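PDB 3JUR: Exo-poly-alpha-D-galacturonosidase, which probably hydrolyses the alpha-1,4 linkages of polygalacturonate from the chain end, as a hyperthermoactive member of glycosyl hydrolase family 28. Local coordinates for residues P158-V164 against H186-P190; I208-W214 against S232-N238; G60-E66 against I80-G86. All blocks are in the same frame, centred on the assembly; numbering follows the deposited sequence.

Contact 1: residues P158-V164 against H186-P190; sequences PNQQEDV and HYLRP
Gln160 OE1 is gripped twice, by Arg189 NH2 at 3.0 Å along a nearly straight N-H line and by a water at 2.7 Å. The amide oxygen lies in the plane of the guanidinium at its edge, although the amide and guanidinium planes are turned 37° apart. The same water also donates to Tyr187 O and accepts from Arg189 N and NE, so it ties the arginine's backbone and side chain to the glutamine amide. Beyond the two segments, Arg189 NH1 donates to Pro236 O and Pro212 O, and NH2 to Asn237 OD1. A second polar grip comes from Asp163, whose two carboxylate oxygens are divided between neighbours. Asp163 OD1 takes the backbone N of Tyr187 at 3.0 Å, while Asp163 OD2 takes His186 ND1 at 2.5 Å, a value short enough to be read with caution. Both donors reach the carboxylate from above its plane, yet OD2 sits at the edge of the imidazole. With CG anti to the carbonyl carbon (chi1 -71°), Asp163 carries its carboxylate toward the start of 186-190.

Apolar contacts flank these bonds. Pro158 lies over one face of the Tyr187 ring in a CH-pi contact, CB standing 3.6 Å from the ring centroid, and Trp145 meets the tyrosine edge-to-face. Leu188 CD2 touches Asp163 CB at 3.7 Å and Val164 CG2 at 3.8 Å. The contact thus joins the first part of helix 161-173 to the loop leading into strand 193-196, with Phe105 of strand 103-105 packed against Gln160, Val164 and Leu188.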
loop_
_atom_site.group_PDB
_atom_site.type_symbol
_atom_site.label_atom_id
_atom_site.label_comp_id
_atom_site.label_asym_id
_atom_site.label_seq_id
_atom_site.Cartn_x
_atom_site.Cartn_y
_atom_site.Cartn_z
ATOM N N PRO D 158 -38.145 -39.976 8.254
ATOM C CA PRO D 158 -37.840 -39.248 9.491
ATOM C C PRO D 158 -36.492 -38.523 9.511
ATOM O O PRO D 158 -35.584 -38.849 8.740
ATOM C CB PRO D 158 -37.832 -40.351 10.553
ATOM C CG PRO D 158 -37.754 -41.643 9.787
ATOM C CD PRO D 158 -38.487 -41.382 8.529
ATOM N N ASN D 159 -36.388 -37.542 10.404
ATOM C CA ASN D 159 -35.139 -36.846 10.688
ATOM C C ASN D 159 -35.114 -36.313 12.122
ATOM O O ASN D 159 -36.084 -36.490 12.871
ATOM C CB ASN D 159 -34.872 -35.736 9.660
ATOM C CG ASN D 159 -35.985 -34.711 9.595
ATOM O OD1 ASN D 159 -36.241 -33.991 10.555
ATOM N ND2 ASN D 159 -36.644 -34.633 8.448
ATOM N N GLN D 160 -34.009 -35.661 12.486
ATOM C CA GLN D 160 -33.749 -35.206 13.853
ATOM C C GLN D 160 -34.606 -34.026 14.332
ATOM O O GLN D 160 -34.727 -33.809 15.540
ATOM C CB GLN D 160 -32.263 -34.842 14.012
ATOM C CG GLN D 160 -31.785 -33.732 13.082
ATOM C CD GLN D 160 -30.353 -33.314 13.347
ATOM O OE1 GLN D 160 -29.433 -34.140 13.336
ATOM N NE2 GLN D 160 -30.151 -32.018 13.578
ATOM N N GLN D 161 -35.190 -33.278 13.395
ATOM C CA GLN D 161 -35.846 -31.988 13.694
ATOM C C GLN D 161 -36.870 -31.969 14.842
ATOM O O GLN D 161 -36.839 -31.063 15.678
ATOM C CB GLN D 161 -36.437 -31.366 12.423
ATOM C CG GLN D 161 -35.371 -30.745 11.510
ATOM C CD GLN D 161 -35.879 -30.473 10.104
ATOM O OE1 GLN D 161 -36.967 -29.926 9.916
ATOM N NE2 GLN D 161 -35.088 -30.854 9.108
ATOM N N GLU D 162 -37.764 -32.955 14.886
ATOM C CA GLU D 162 -38.743 -33.030 15.973
ATOM C C GLU D 162 -38.102 -33.338 17.325
ATOM O O GLU D 162 -38.466 -32.744 18.339
ATOM C CB GLU D 162 -39.865 -34.031 15.654
ATOM C CG GLU D 162 -40.810 -33.567 14.556
ATOM C CD GLU D 162 -41.399 -32.194 14.840
ATOM O OE1 GLU D 162 -42.404 -32.114 15.581
ATOM O OE2 GLU D 162 -40.857 -31.196 14.315
ATOM N N ASP D 163 -37.138 -34.255 17.327
ATOM C CA ASP D 163 -36.418 -34.617 18.545
ATOM C C ASP D 163 -35.556 -33.479 19.094
ATOM O O ASP D 163 -35.483 -33.294 20.308
ATOM C CB ASP D 163 -35.587 -35.880 18.314
ATOM C CG ASP D 163 -36.447 -37.123 18.187
ATOM O OD1 ASP D 163 -36.260 -37.888 17.218
ATOM O OD2 ASP D 163 -37.325 -37.325 19.051
ATOM N N VAL D 164 -34.911 -32.724 18.201
ATOM C CA VAL D 164 -34.151 -31.528 18.586
ATOM C C VAL D 164 -35.080 -30.511 19.246
ATOM O O VAL D 164 -34.748 -29.946 20.293
ATOM C CB VAL D 164 -33.403 -30.888 17.379
ATOM C CG1 VAL D 164 -32.739 -29.570 17.776
ATOM C CG2 VAL D 164 -32.364 -31.850 16.814
ATOM N N HIS D 186 -36.156 -42.621 17.889
ATOM C CA HIS D 186 -35.741 -41.222 17.769
ATOM C C HIS D 186 -34.501 -41.108 16.898
ATOM O O HIS D 186 -33.799 -42.097 16.675
ATOM C CB HIS D 186 -35.532 -40.599 19.151
ATOM C CG HIS D 186 -36.757 -40.654 20.005
ATOM N ND1 HIS D 186 -37.692 -39.641 20.031
ATOM C CD2 HIS D 186 -37.231 -41.624 20.823
ATOM C CE1 HIS D 186 -38.679 -39.976 20.844
ATOM N NE2 HIS D 186 -38.421 -41.174 21.339
ATOM N N TYR D 187 -34.236 -39.902 16.400
ATOM C CA TYR D 187 -33.285 -39.734 15.302
ATOM C C TYR D 187 -32.153 -38.749 15.592
ATOM O O TYR D 187 -31.804 -37.908 14.755
ATOM C CB TYR D 187 -34.045 -39.413 14.004
ATOM C CG TYR D 187 -35.037 -40.502 13.645
ATOM C CD1 TYR D 187 -34.667 -41.565 12.823
ATOM C CD2 TYR D 187 -36.341 -40.487 14.157
ATOM C CE1 TYR D 187 -35.573 -42.581 12.508
ATOM C CE2 TYR D 187 -37.245 -41.495 13.852
ATOM C CZ TYR D 187 -36.855 -42.536 13.026
ATOM O OH TYR D 187 -37.748 -43.526 12.716
ATOM N N LEU D 188 -31.579 -38.880 16.786
ATOM C CA LEU D 188 -30.423 -38.090 17.194
ATOM C C LEU D 188 -29.155 -38.946 17.138
ATOM O O LEU D 188 -28.982 -39.868 17.948
ATOM C CB LEU D 188 -30.634 -37.524 18.604
ATOM C CG LEU D 188 -31.919 -36.720 18.865
ATOM C CD1 LEU D 188 -32.072 -36.422 20.351
ATOM C CD2 LEU D 188 -31.945 -35.425 18.045
ATOM N N ARG D 189 -28.291 -38.644 16.167
ATOM C CA ARG D 189 -27.003 -39.337 15.995
ATOM C C ARG D 189 -26.096 -39.198 17.220
ATOM O O ARG D 189 -26.161 -38.196 17.928
ATOM C CB ARG D 189 -26.256 -38.793 14.780
ATOM C CG ARG D 189 -26.866 -39.137 13.431
ATOM C CD ARG D 189 -26.285 -38.205 12.378
ATOM N NE ARG D 189 -26.757 -36.831 12.544
ATOM C CZ ARG D 189 -26.095 -35.746 12.139
ATOM N NH1 ARG D 189 -24.906 -35.849 11.548
ATOM N NH2 ARG D 189 -26.622 -34.548 12.337
ATOM N N PRO D 190 -25.252 -40.212 17.476
ATOM C CA PRO D 190 -24.284 -40.128 18.567
ATOM C C PRO D 190 -22.957 -39.512 18.101
ATOM O O PRO D 190 -22.679 -39.498 16.898
ATOM C CB PRO D 190 -24.082 -41.591 18.945
ATOM C CG PRO D 190 -24.256 -42.329 17.656
ATOM C CD PRO D 190 -25.281 -41.561 16.869
HETATM O O HOH W 1 -29.198 -36.664 14.150
#

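Contact 2: residues I208-W214 against S232-N238; sequences IINSPMW and SSTGPNN
Asn238 turns its amide toward 208-214, and its two ends do different work. Asn238 ND2 donates to Ser211 O at 3.0 Å, approaching from above the carbonyl plane. Asn238 OD1 instead faces back into its own segment and accepts from two donors on opposite faces of the amide: Ser233 OG at 2.6 Å and Gly235 N at 2.7 Å. Being gripped at both ends probably fixes the rotation of the amide. Ser233 in turn is a relay: its OG, swung anti to its own N (chi1 -161°), accepts from Ser211 N at 2.9 Å while donating to the asparagine. Ser211 OG, likewise anti to the N of its residue, donates to Met213 O at 2.7 Å, closing a short bridge over Pro212.

Further along, Met213 and Asn237 lie side by side and point the same way, Met213 CG resting 3.7 Å from Asn237 CB. The Asn237 amide finds its polar partner in Arg189. Trp214 presents an edge to the backbone, its CD1 lying 3.1 Å from Asn237 O in the plane of the indole. At the opposite end of the contact, Ser232 N donates to Ile208 O over 2.9 Å, and a water bridges Ser232 O and Asn210 N.

Two parallel strands, 207-209 and 224-233, thus part into loops that remain stitched together by side chains, the second through a type II turn from Gly235 to Asn238. Such loops leaving successive coils are characteristic of a parallel beta-helix. Asn237-Asn238-Asp239 probably corresponds to the Asn-Thr-Asp signature of family 28, with asparagine in the threonine position; residues of that signature lie in the active-site cleft of relatives, and this arrangement is consistent with a role in shaping that site.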
loop_
_atom_site.group_PDB
_atom_site.type_symbol
_atom_site.label_atom_id
_atom_site.label_comp_id
_atom_site.label_asym_id
_atom_site.label_seq_id
_atom_site.Cartn_x
_atom_site.Cartn_y
_atom_site.Cartn_z
ATOM N N ILE D 208 -9.356 -40.877 11.729
ATOM C CA ILE D 208 -10.806 -41.016 11.936
ATOM C C ILE D 208 -11.585 -40.646 10.675
ATOM O O ILE D 208 -11.463 -39.524 10.173
ATOM C CB ILE D 208 -11.303 -40.156 13.125
ATOM C CG1 ILE D 208 -10.646 -40.620 14.434
ATOM C CG2 ILE D 208 -12.835 -40.214 13.241
ATOM C CD1 ILE D 208 -10.808 -39.648 15.573
ATOM N N ILE D 209 -12.384 -41.601 10.189
ATOM C CA ILE D 209 -13.179 -41.480 8.956
ATOM C C ILE D 209 -14.658 -41.865 9.163
ATOM O O ILE D 209 -15.005 -42.570 10.129
ATOM C CB ILE D 209 -12.593 -42.346 7.789
ATOM C CG1 ILE D 209 -12.606 -43.844 8.133
ATOM C CG2 ILE D 209 -11.178 -41.898 7.427
ATOM C CD1 ILE D 209 -12.080 -44.744 7.016
ATOM N N ASN D 210 -15.515 -41.399 8.247
ATOM C CA ASN D 210 -16.926 -41.783 8.197
ATOM C C ASN D 210 -17.621 -41.631 9.555
ATOM O O ASN D 210 -18.229 -42.579 10.070
ATOM C CB ASN D 210 -17.102 -43.230 7.682
ATOM C CG ASN D 210 -16.340 -43.511 6.388
ATOM O OD1 ASN D 210 -16.429 -42.767 5.412
ATOM N ND2 ASN D 210 -15.612 -44.618 6.370
ATOM N N SER D 211 -17.520 -40.436 10.130
ATOM C CA SER D 211 -18.107 -40.153 11.436
ATOM C C SER D 211 -19.610 -39.892 11.322
ATOM O O SER D 211 -20.049 -39.200 10.390
ATOM C CB SER D 211 -17.414 -38.957 12.077
ATOM O OG SER D 211 -18.016 -38.609 13.313
ATOM N N PRO D 212 -20.403 -40.454 12.260
ATOM C CA PRO D 212 -21.846 -40.197 12.289
ATOM C C PRO D 212 -22.147 -38.706 12.422
ATOM O O PRO D 212 -23.013 -38.181 11.713
ATOM C CB PRO D 212 -22.312 -40.957 13.535
ATOM C CG PRO D 212 -21.336 -42.082 13.656
ATOM C CD PRO D 212 -20.012 -41.477 13.244
ATOM N N MET D 213 -21.402 -38.046 13.308
ATOM C CA MET D 213 -21.567 -36.633 13.621
ATOM C C MET D 213 -20.215 -36.093 14.140
ATOM O O MET D 213 -19.212 -36.188 13.425
ATOM C CB MET D 213 -22.718 -36.450 14.619
ATOM C CG MET D 213 -23.249 -35.028 14.702
ATOM S SD MET D 213 -24.820 -34.961 15.572
ATOM C CE MET D 213 -24.945 -33.202 15.896
ATOM N N TRP D 214 -20.162 -35.558 15.364
ATOM C CA TRP D 214 -18.905 -34.981 15.888
ATOM C C TRP D 214 -17.866 -36.076 16.124
ATOM O O TRP D 214 -18.198 -37.158 16.633
ATOM C CB TRP D 214 -19.124 -34.183 17.178
ATOM C CG TRP D 214 -20.118 -33.043 17.090
ATOM C CD1 TRP D 214 -20.778 -32.601 15.979
ATOM C CD2 TRP D 214 -20.526 -32.186 18.165
ATOM N NE1 TRP D 214 -21.581 -31.529 16.296
ATOM C CE2 TRP D 214 -21.447 -31.254 17.633
ATOM C CE3 TRP D 214 -20.210 -32.120 19.534
ATOM C CZ2 TRP D 214 -22.054 -30.264 18.421
ATOM C CZ3 TRP D 214 -20.805 -31.133 20.314
ATOM C CH2 TRP D 214 -21.722 -30.221 19.757
ATOM N N SER D 232 -10.645 -37.087 8.824
ATOM C CA SER D 232 -11.038 -36.995 7.428
ATOM C C SER D 232 -12.471 -37.501 7.275
ATOM O O SER D 232 -12.698 -38.681 7.011
ATOM C CB SER D 232 -10.078 -37.792 6.553
ATOM O OG SER D 232 -10.472 -37.724 5.200
ATOM N N SER D 233 -13.430 -36.595 7.461
ATOM C CA SER D 233 -14.852 -36.927 7.427
ATOM C C SER D 233 -15.646 -35.673 7.106
ATOM O O SER D 233 -15.635 -34.708 7.870
ATOM C CB SER D 233 -15.295 -37.509 8.774
ATOM O OG SER D 233 -16.510 -38.217 8.646
ATOM N N THR D 234 -16.333 -35.679 5.969
ATOM C CA THR D 234 -16.943 -34.450 5.452
ATOM C C THR D 234 -18.476 -34.459 5.390
ATOM O O THR D 234 -19.083 -33.691 4.631
ATOM C CB THR D 234 -16.351 -34.071 4.079
ATOM O OG1 THR D 234 -16.489 -35.173 3.177
ATOM C CG2 THR D 234 -14.868 -33.705 4.220
ATOM N N GLY D 235 -19.097 -35.305 6.212
ATOM C CA GLY D 235 -20.557 -35.369 6.307
ATOM C C GLY D 235 -21.189 -34.241 7.113
ATOM O O GLY D 235 -20.492 -33.334 7.572
ATOM N N PRO D 236 -22.525 -34.287 7.289
ATOM C CA PRO D 236 -23.222 -33.204 7.987
ATOM C C PRO D 236 -22.885 -33.203 9.474
ATOM O O PRO D 236 -22.963 -34.245 10.134
ATOM C CB PRO D 236 -24.700 -33.530 7.760
ATOM C CG PRO D 236 -24.732 -35.004 7.560
ATOM C CD PRO D 236 -23.447 -35.363 6.875
ATOM N N ASN D 237 -22.474 -32.045 9.978
ATOM C CA ASN D 237 -22.091 -31.893 11.381
ATOM C C ASN D 237 -20.876 -32.748 11.755
ATOM O O ASN D 237 -20.733 -33.171 12.905
ATOM C CB ASN D 237 -23.287 -32.183 12.307
ATOM C CG ASN D 237 -24.520 -31.385 11.931
ATOM O OD1 ASN D 237 -25.571 -31.951 11.610
ATOM N ND2 ASN D 237 -24.391 -30.061 11.938
ATOM N N ASN D 238 -20.005 -32.997 10.776
ATOM C CA ASN D 238 -18.744 -33.690 11.024
ATOM C C ASN D 238 -17.684 -32.740 11.596
ATOM O O ASN D 238 -16.685 -32.450 10.939
ATOM C CB ASN D 238 -18.232 -34.388 9.752
ATOM C CG ASN D 238 -18.836 -35.778 9.544
ATOM O OD1 ASN D 238 -18.487 -36.478 8.590
ATOM N ND2 ASN D 238 -19.730 -36.187 10.440
HETATM O O HOH W 2 -14.468 -40.212 6.018
#

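Contact 3: residues G60-E66 against I80-G86; sequences GRLIVPE and IELHVKG
Arg61 lays its CG and CD alongside the carboxylate of Glu81, the two side chains pointing the same way from neighbouring strands. Arg61 CG lies 3.7 Å from Glu81 OE1, but the charged groups do not meet: Arg61 NE stays 5.0 Å from Glu81 OE2. The bend at chi3 (-62°) takes the guanidinium elsewhere, to a salt bridge with Glu27, whereas Glu81 OE2 bonds to Thr128 OG1. Replacing Glu81 with alanine is likely to bare the CG-CD part of Arg61 and leave Thr128 OG1, which also bonds His83 ND1, without its carboxylate mate.

The opposite face is apolar. Leu62 and Leu82 lie side by side, CD2 of the former 3.9 Å from CD1 of the latter, and this same CD1 also meets Val64 CG2 at 4.0 Å. Between the faces runs parallel pairing of the standard kind, in which Leu62 and Val64 each bond through N and O to residues on either side of their partners. The two strand segments approach to 4.7 Å between axes, at an angle of 22°. The pairing ends where Val64 O accepts from Lys85 N at 2.8 Å and, weakly, from Gly86 N. Past it, Glu66 OE2 leaves its own chain to form a salt bridge with Lys85 NZ of the second subunit, so this end of the pair belongs to a subunit interface of the tetramer.

Strands 60-64 and 80-84 stand between strands 27-29 and 125-128, all parallel, near one end of the beta-helix. Helix 44-57 covers Leu62 and Ile80 there, while Ile88 of strand 87-90 packs on Val64 and Leu82.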
loop_
_atom_site.group_PDB
_atom_site.type_symbol
_atom_site.label_atom_id
_atom_site.label_comp_id
_atom_site.label_asym_id
_atom_site.label_seq_id
_atom_site.Cartn_x
_atom_site.Cartn_y
_atom_site.Cartn_z
ATOM N N GLY D 60 -4.128 -51.343 31.511
ATOM C CA GLY D 60 -3.065 -51.673 30.571
ATOM C C GLY D 60 -3.443 -51.357 29.141
ATOM O O GLY D 60 -4.381 -50.593 28.899
ATOM N N ARG D 61 -2.711 -51.959 28.201
ATOM C CA ARG D 61 -2.872 -51.708 26.769
ATOM C C ARG D 61 -3.618 -52.844 26.067
ATOM O O ARG D 61 -3.300 -54.021 26.257
ATOM C CB ARG D 61 -1.506 -51.478 26.090
ATOM C CG ARG D 61 -0.618 -50.399 26.755
ATOM C CD ARG D 61 0.714 -50.149 26.013
ATOM N NE ARG D 61 1.580 -51.334 25.970
ATOM C CZ ARG D 61 2.505 -51.649 26.880
ATOM N NH1 ARG D 61 2.719 -50.877 27.940
ATOM N NH2 ARG D 61 3.228 -52.747 26.722
ATOM N N LEU D 62 -4.615 -52.479 25.263
ATOM C CA LEU D 62 -5.312 -53.427 24.396
ATOM C C LEU D 62 -4.792 -53.241 22.973
ATOM O O LEU D 62 -4.996 -52.193 22.360
ATOM C CB LEU D 62 -6.839 -53.225 24.465
ATOM C CG LEU D 62 -7.774 -53.923 23.457
ATOM C CD1 LEU D 62 -7.507 -55.423 23.341
ATOM C CD2 LEU D 62 -9.237 -53.677 23.789
ATOM N N ILE D 63 -4.114 -54.261 22.457
ATOM C CA ILE D 63 -3.528 -54.186 21.124
ATOM C C ILE D 63 -4.506 -54.694 20.062
ATOM O O ILE D 63 -4.946 -55.845 20.103
ATOM C CB ILE D 63 -2.161 -54.930 21.051
ATOM C CG1 ILE D 63 -1.119 -54.211 21.919
ATOM C CG2 ILE D 63 -1.664 -55.037 19.603
ATOM C CD1 ILE D 63 0.053 -55.078 22.329
ATOM N N VAL D 64 -4.853 -53.804 19.137
ATOM C CA VAL D 64 -5.645 -54.142 17.960
ATOM C C VAL D 64 -4.687 -54.193 16.767
ATOM O O VAL D 64 -4.274 -53.144 16.261
ATOM C CB VAL D 64 -6.762 -53.088 17.689
ATOM C CG1 VAL D 64 -7.621 -53.503 16.504
ATOM C CG2 VAL D 64 -7.621 -52.864 18.928
ATOM N N PRO D 65 -4.329 -55.408 16.313
ATOM C CA PRO D 65 -3.328 -55.555 15.255
ATOM C C PRO D 65 -3.881 -55.278 13.850
ATOM O O PRO D 65 -5.032 -54.844 13.707
ATOM C CB PRO D 65 -2.899 -57.023 15.389
ATOM C CG PRO D 65 -4.087 -57.719 15.949
ATOM C CD PRO D 65 -4.865 -56.713 16.758
ATOM N N GLU D 66 -3.048 -55.517 12.835
ATOM C CA GLU D 66 -3.441 -55.439 11.423
ATOM C C GLU D 66 -4.759 -56.183 11.162
ATOM O O GLU D 66 -5.031 -57.219 11.773
ATOM C CB GLU D 66 -2.316 -56.023 10.551
ATOM C CG GLU D 66 -2.671 -56.334 9.085
ATOM C CD GLU D 66 -1.851 -57.498 8.506
ATOM O OE1 GLU D 66 -1.751 -58.559 9.164
ATOM O OE2 GLU D 66 -1.310 -57.360 7.384
ATOM N N ILE D 80 -7.095 -47.668 30.823
ATOM C CA ILE D 80 -7.081 -48.440 29.583
ATOM C C ILE D 80 -6.550 -47.622 28.406
ATOM O O ILE D 80 -7.005 -46.493 28.153
ATOM C CB ILE D 80 -8.495 -49.008 29.242
ATOM C CG1 ILE D 80 -9.012 -49.934 30.358
ATOM C CG2 ILE D 80 -8.506 -49.718 27.878
ATOM C CD1 ILE D 80 -8.166 -51.178 30.640
ATOM N N GLU D 81 -5.579 -48.200 27.701
ATOM C CA GLU D 81 -5.103 -47.659 26.434
ATOM C C GLU D 81 -5.560 -48.560 25.289
ATOM O O GLU D 81 -5.230 -49.749 25.252
ATOM C CB GLU D 81 -3.577 -47.532 26.435
ATOM C CG GLU D 81 -2.973 -46.966 25.139
ATOM C CD GLU D 81 -1.451 -47.036 25.123
ATOM O OE1 GLU D 81 -0.827 -46.726 26.162
ATOM O OE2 GLU D 81 -0.873 -47.397 24.076
ATOM N N LEU D 82 -6.338 -47.995 24.373
ATOM C CA LEU D 82 -6.742 -48.705 23.170
ATOM C C LEU D 82 -5.719 -48.428 22.061
ATOM O O LEU D 82 -5.703 -47.344 21.479
ATOM C CB LEU D 82 -8.155 -48.277 22.759
ATOM C CG LEU D 82 -8.827 -48.911 21.536
ATOM C CD1 LEU D 82 -9.087 -50.417 21.715
ATOM C CD2 LEU D 82 -10.122 -48.168 21.205
ATOM N N HIS D 83 -4.863 -49.413 21.789
ATOM C CA HIS D 83 -3.770 -49.259 20.827
ATOM C C HIS D 83 -4.159 -49.840 19.466
ATOM O O HIS D 83 -4.234 -51.060 19.290
ATOM C CB HIS D 83 -2.482 -49.885 21.375
ATOM C CG HIS D 83 -1.278 -49.670 20.508
ATOM N ND1 HIS D 83 -0.704 -48.429 20.320
ATOM C CD2 HIS D 83 -0.530 -50.542 19.792
ATOM C CE1 HIS D 83 0.337 -48.545 19.515
ATOM N NE2 HIS D 83 0.465 -49.816 19.179
ATOM N N VAL D 84 -4.419 -48.944 18.512
ATOM C CA VAL D 84 -4.978 -49.314 17.214
ATOM C C VAL D 84 -3.922 -49.314 16.105
ATOM O O VAL D 84 -3.426 -48.244 15.697
ATOM C CB VAL D 84 -6.159 -48.381 16.812
ATOM C CG1 VAL D 84 -6.941 -48.984 15.651
ATOM C CG2 VAL D 84 -7.087 -48.139 17.993
ATOM N N LYS D 85 -3.585 -50.513 15.626
ATOM C CA LYS D 85 -2.672 -50.680 14.491
ATOM C C LYS D 85 -3.458 -50.909 13.200
ATOM O O LYS D 85 -3.131 -50.337 12.162
ATOM C CB LYS D 85 -1.713 -51.853 14.720
ATOM C CG LYS D 85 -0.645 -51.623 15.773
ATOM C CD LYS D 85 0.207 -52.885 15.919
ATOM C CE LYS D 85 1.430 -52.661 16.796
ATOM N NZ LYS D 85 2.343 -53.846 16.742
ATOM N N GLY D 86 -4.485 -51.757 13.272
ATOM C CA GLY D 86 -5.357 -52.030 12.128
ATOM C C GLY D 86 -6.488 -51.019 12.033
ATOM O O GLY D 86 -6.312 -49.849 12.371
#

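In the fold
The three contacts follow one another along the chain in the order 3, 1, 2. Contacts 1 and 2, with centres about 17 Å apart, meet through Arg189: its NH1 lies 2.9 Å from Pro236 O and its NH2 2.9 Å from Asn237 OD1, both probable hydrogen bonds. One arginine thus couples the helix-and-loop layer to the turn that probably borders the active-site cleft. Contact 3 stands apart, its centre about 33 Å from that of contact 1 and about 22 Å from that of contact 2; its nearest atoms come within about 9 Å of contact 2. Its link to contact 2 is the shared beta-helix framework.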